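Local coordinates for protein glucosidase (Croceicoccus marinus, PDB 5Z3K) that is a family GH39 beta-glucosidase from a deep-sea bacterium and probably hydrolyses O-glycosidic bonds, at residues 372-377 / 422-427; 347-352 / 357-362. All blocks are in the same frame, centred on the assembly; numbering follows the deposited sequence.

Contact 1: 372-377 / 422-427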
loop_
_atom_site.group_PDB
_atom_site.type_symbol
_atom_site.label_atom_id
_atom_site.label_comp_id
_atom_site.label_asym_id
_atom_site.label_seq_id
_atom_site.Cartn_x
_atom_site.Cartn_y
_atom_site.Cartn_z
ATOM N N ILE A 372 -19.638 5.872 3.712
ATOM C CA ILE A 372 -19.363 7.041 2.875
ATOM C C ILE A 372 -18.152 7.751 3.459
ATOM O O ILE A 372 -18.203 8.266 4.585
ATOM C CB ILE A 372 -20.561 7.998 2.769
ATOM C CG1 ILE A 372 -21.787 7.291 2.174
ATOM C CG2 ILE A 372 -20.168 9.201 1.915
ATOM C CD1 ILE A 372 -22.941 7.099 3.184
ATOM N N LEU A 373 -17.062 7.764 2.701
ATOM C CA LEU A 373 -15.783 8.304 3.134
ATOM C C LEU A 373 -15.558 9.640 2.444
ATOM O O LEU A 373 -15.741 9.740 1.230
ATOM C CB LEU A 373 -14.657 7.332 2.779
ATOM C CG LEU A 373 -13.254 7.802 3.141
ATOM C CD1 LEU A 373 -13.065 7.743 4.676
ATOM C CD2 LEU A 373 -12.228 6.941 2.458
ATOM N N ILE A 374 -15.176 10.658 3.211
ATOM C CA ILE A 374 -14.974 12.007 2.704
ATOM C C ILE A 374 -13.657 12.542 3.241
ATOM O O ILE A 374 -13.446 12.560 4.459
ATOM C CB ILE A 374 -16.115 12.955 3.123
ATOM C CG1 ILE A 374 -17.480 12.408 2.705
ATOM C CG2 ILE A 374 -15.857 14.365 2.575
ATOM C CD1 ILE A 374 -18.639 13.094 3.425
ATOM N N SER A 375 -12.789 13.013 2.349
ATOM C CA SER A 375 -11.577 13.710 2.767
ATOM C C SER A 375 -11.580 15.108 2.181
ATOM O O SER A 375 -11.859 15.284 0.989
ATOM C CB SER A 375 -10.304 12.976 2.344
ATOM O OG SER A 375 -9.145 13.679 2.795
ATOM N N ASN A 376 -11.271 16.090 3.019
ATOM C CA ASN A 376 -11.119 17.480 2.606
ATOM C C ASN A 376 -9.636 17.818 2.719
ATOM O O ASN A 376 -9.149 18.163 3.800
ATOM C CB ASN A 376 -11.989 18.396 3.476
ATOM C CG ASN A 376 -12.115 19.792 2.903
ATOM O OD1 ASN A 376 -11.653 20.061 1.792
ATOM N ND2 ASN A 376 -12.749 20.684 3.650
ATOM N N TYR A 377 -8.916 17.700 1.605
ATOM C CA TYR A 377 -7.474 17.896 1.563
ATOM C C TYR A 377 -7.124 19.056 0.639
ATOM O O TYR A 377 -7.651 19.153 -0.472
ATOM C CB TYR A 377 -6.748 16.624 1.078
ATOM C CG TYR A 377 -5.269 16.878 0.893
ATOM C CD1 TYR A 377 -4.408 16.861 1.984
ATOM C CD2 TYR A 377 -4.745 17.207 -0.350
ATOM C CE1 TYR A 377 -3.070 17.126 1.835
ATOM C CE2 TYR A 377 -3.401 17.491 -0.506
ATOM C CZ TYR A 377 -2.572 17.447 0.597
ATOM O OH TYR A 377 -1.228 17.714 0.452
ATOM N N SER A 422 -15.802 24.403 3.892
ATOM C CA SER A 422 -15.763 24.321 5.342
ATOM C C SER A 422 -16.710 23.260 5.876
ATOM O O SER A 422 -16.717 23.002 7.084
ATOM C CB SER A 422 -16.102 25.683 5.950
ATOM O OG SER A 422 -17.445 26.034 5.671
ATOM N N GLY A 423 -17.499 22.637 5.010
ATOM C CA GLY A 423 -18.414 21.599 5.443
ATOM C C GLY A 423 -19.119 21.001 4.246
ATOM O O GLY A 423 -18.822 21.323 3.093
ATOM N N TYR A 424 -20.065 20.114 4.537
ATOM C CA TYR A 424 -20.753 19.370 3.495
ATOM C C TYR A 424 -22.175 19.090 3.950
ATOM O O TYR A 424 -22.478 19.056 5.146
ATOM C CB TYR A 424 -20.026 18.044 3.171
ATOM C CG TYR A 424 -20.122 17.043 4.303
ATOM C CD1 TYR A 424 -21.199 16.164 4.395
ATOM C CD2 TYR A 424 -19.158 17.005 5.311
ATOM C CE1 TYR A 424 -21.309 15.274 5.448
ATOM C CE2 TYR A 424 -19.256 16.106 6.356
ATOM C CZ TYR A 424 -20.330 15.246 6.420
ATOM O OH TYR A 424 -20.440 14.360 7.471
ATOM N N THR A 425 -23.049 18.872 2.982
ATOM C CA THR A 425 -24.301 18.189 3.255
ATOM C C THR A 425 -24.390 17.021 2.287
ATOM O O THR A 425 -23.910 17.111 1.159
ATOM C CB THR A 425 -25.521 19.120 3.145
ATOM O OG1 THR A 425 -26.706 18.377 3.457
ATOM C CG2 THR A 425 -25.630 19.704 1.740
ATOM N N LEU A 426 -24.954 15.907 2.758
ATOM C CA LEU A 426 -24.884 14.631 2.059
ATOM C C LEU A 426 -26.260 13.986 2.087
ATOM O O LEU A 426 -26.792 13.724 3.166
ATOM C CB LEU A 426 -23.849 13.706 2.727
ATOM C CG LEU A 426 -23.942 12.210 2.406
ATOM C CD1 LEU A 426 -23.639 11.950 0.920
ATOM C CD2 LEU A 426 -22.996 11.391 3.304
ATOM N N GLU A 427 -26.837 13.709 0.918
ATOM C CA GLU A 427 -28.146 13.064 0.855
ATOM C C GLU A 427 -27.984 11.632 0.362
ATOM O O GLU A 427 -27.516 11.402 -0.762
ATOM C CB GLU A 427 -29.108 13.834 -0.049
ATOM C CG GLU A 427 -30.466 13.151 -0.186
ATOM C CD GLU A 427 -31.591 14.105 -0.558
ATOM O OE1 GLU A 427 -31.384 15.339 -0.546
ATOM O OE2 GLU A 427 -32.697 13.611 -0.852
#
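One face of the Y424 ring carries the CD1 methyl of I374. That carbon stands 4.0 Å from the ring centroid and 8° off the ring normal, the geometry of a CH-pi contact made over the centre of the ring. CG1 of I374 lies anti to the carbonyl carbon (chi1 -55°) and the chain is extended beyond it (chi2 164°), which carries CD1 out to the ring. The far end of the ring is fixed by a hydrogen bond between Y424 OH and E476 on strand 474-482.

The closest CA pairs, I374 with Y424 and I372 with L426, are each 9.4 Å apart, so the strands do not pair here. Both belong to one mixed sheet of the beta domain that accompanies the TIM barrel; it curls round so that these non-neighbouring strands face each other through their side chains, with a sandwich-like spacing. The second pair, I372 and L426, meets tip to tip, I372 CG2 lying 3.8 Å from L426 CD2. CG2 of I372, anti to its amide nitrogen, is the branch that reaches L426. All four residues are buried, and the F357 side chain, on strand 357-363, touches both I374 and Y424.

Contact 2: 347-352 / 357-362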
loop_
_atom_site.group_PDB
_atom_site.type_symbol
_atom_site.label_atom_id
_atom_site.label_comp_id
_atom_site.label_asym_id
_atom_site.label_seq_id
_atom_site.Cartn_x
_atom_site.Cartn_y
_atom_site.Cartn_z
ATOM N N LEU A 347 -20.915 2.254 -4.458
ATOM C CA LEU A 347 -22.125 3.037 -4.655
ATOM C C LEU A 347 -21.770 4.351 -5.327
ATOM O O LEU A 347 -20.658 4.852 -5.173
ATOM C CB LEU A 347 -22.819 3.313 -3.311
ATOM C CG LEU A 347 -23.343 2.075 -2.584
ATOM C CD1 LEU A 347 -23.834 2.432 -1.173
ATOM C CD2 LEU A 347 -24.436 1.378 -3.388
ATOM N N ALA A 348 -22.725 4.912 -6.069
ATOM C CA ALA A 348 -22.497 6.194 -6.726
ATOM C C ALA A 348 -22.541 7.327 -5.712
ATOM O O ALA A 348 -23.529 7.474 -4.986
ATOM C CB ALA A 348 -23.554 6.437 -7.806
ATOM N N ILE A 349 -21.483 8.142 -5.668
ATOM C CA ILE A 349 -21.498 9.404 -4.930
ATOM C C ILE A 349 -21.117 10.524 -5.893
ATOM O O ILE A 349 -20.124 10.424 -6.632
ATOM C CB ILE A 349 -20.581 9.394 -3.684
ATOM C CG1 ILE A 349 -20.674 10.736 -2.940
ATOM C CG2 ILE A 349 -19.128 9.043 -4.044
ATOM C CD1 ILE A 349 -20.221 10.664 -1.475
ATOM N N THR A 350 -21.938 11.565 -5.915
ATOM C CA THR A 350 -21.797 12.669 -6.849
ATOM C C THR A 350 -21.580 13.963 -6.082
ATOM O O THR A 350 -22.246 14.220 -5.072
ATOM C CB THR A 350 -23.049 12.758 -7.731
ATOM O OG1 THR A 350 -23.081 11.614 -8.599
ATOM C CG2 THR A 350 -23.063 14.045 -8.558
ATOM N N GLY A 351 -20.642 14.778 -6.550
ATOM C CA GLY A 351 -20.420 16.082 -5.963
ATOM C C GLY A 351 -19.032 16.296 -5.416
ATOM O O GLY A 351 -18.705 17.430 -5.044
ATOM N N GLY A 352 -18.189 15.269 -5.352
ATOM C CA GLY A 352 -16.806 15.471 -4.981
ATOM C C GLY A 352 -16.082 16.184 -6.100
ATOM O O GLY A 352 -16.650 16.497 -7.147
ATOM N N PHE A 357 -11.211 17.461 -2.422
ATOM C CA PHE A 357 -12.437 17.113 -1.700
ATOM C C PHE A 357 -12.946 15.803 -2.291
ATOM O O PHE A 357 -13.798 15.778 -3.181
ATOM C CB PHE A 357 -13.490 18.217 -1.750
ATOM C CG PHE A 357 -14.613 18.003 -0.769
ATOM C CD1 PHE A 357 -14.453 18.340 0.568
ATOM C CD2 PHE A 357 -15.810 17.426 -1.174
ATOM C CE1 PHE A 357 -15.470 18.123 1.491
ATOM C CE2 PHE A 357 -16.840 17.211 -0.259
ATOM C CZ PHE A 357 -16.670 17.555 1.076
ATOM N N ALA A 358 -12.412 14.699 -1.776
ATOM C CA ALA A 358 -12.596 13.377 -2.365
ATOM C C ALA A 358 -13.624 12.591 -1.569
ATOM O O ALA A 358 -13.625 12.636 -0.339
ATOM C CB ALA A 358 -11.271 12.620 -2.386
ATOM N N ALA A 359 -14.487 11.863 -2.269
ATOM C CA ALA A 359 -15.533 11.109 -1.606
ATOM C C ALA A 359 -15.718 9.776 -2.314
ATOM O O ALA A 359 -15.519 9.661 -3.527
ATOM C CB ALA A 359 -16.849 11.905 -1.567
ATOM N N LEU A 360 -16.120 8.773 -1.534
ATOM C CA LEU A 360 -16.203 7.393 -1.983
ATOM C C LEU A 360 -17.279 6.697 -1.165
ATOM O O LEU A 360 -17.368 6.901 0.050
ATOM C CB LEU A 360 -14.844 6.687 -1.818
ATOM C CG LEU A 360 -14.727 5.208 -2.192
ATOM C CD1 LEU A 360 -14.936 4.983 -3.679
ATOM C CD2 LEU A 360 -13.362 4.647 -1.771
ATOM N N ALA A 361 -18.097 5.877 -1.822
ATOM C CA ALA A 361 -19.201 5.226 -1.126
ATOM C C ALA A 361 -19.295 3.758 -1.516
ATOM O O ALA A 361 -19.040 3.386 -2.664
ATOM C CB ALA A 361 -20.534 5.925 -1.427
ATOM N N GLY A 362 -19.706 2.927 -0.561
ATOM C CA GLY A 362 -19.838 1.505 -0.827
ATOM C C GLY A 362 -20.723 0.846 0.209
ATOM O O GLY A 362 -21.055 1.434 1.242
HETATM O O HOH W 1 -18.021 5.716 -5.152
#
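I349 spans the gap between strands 347-350 and 357-362, and the atoms of its side chain spread over A359, L360 and A361. Its CB lies 4.1 Å from the CB of A361. From there the CG2 branch turns to the backbone, where it approaches A359 O at 3.7 Å and the amide of L360. The other branch starts with CG1 anti to the backbone N and stays extended, ending with CD1 against A359 CB at 3.6 Å.

The strands form a beta hairpin, antiparallel but splayed, with 154° between their N-to-C directions. One direct backbone bond joins them, L347 N to A361 O at 2.8 Å. It is nearly straight at the hydrogen (171°), although the donor sits 48° above the carbonyl plane. The return link is made through water: one molecule donates to L347 O at 2.8 Å and accepts a weak bond from A361 N, bridging two atoms that do not bond directly. Beside this pair, L347 CD1 packs on the backbone of G362. Near the turn, G352 CA lies 3.5 Å from F357 O and at the edge of the F357 ring.

Strand 369-376 pairs with 357-363 on one flank and strand 6-13 with 345-350 on the other, while A358 and L360 both touch helix 277-291 and L360 also touches helix 329-341.

Strand 6-13, near the N terminus, enters the beta domain first; the eight-stranded barrel and helix 329-341 follow before the chain returns to it. Contact 2 then closes a short hairpin loop, with four residues between its segments. The chain continues from strand 357-363 into strand 369-376, and contact 1 closes a longer loop of 44 residues at strand 423-429. The two contacts are in series, neither nested nor crossed, with centres 9 Å apart. Probable hydrogen bonds L373 N to L360 O and S375 N to A358 O, both 2.8 Å, bind strand 357-363 to 369-376, which faces 423-429 in contact 1, while 345-350 is joined to 423-429 along the sheet through strand 6-13.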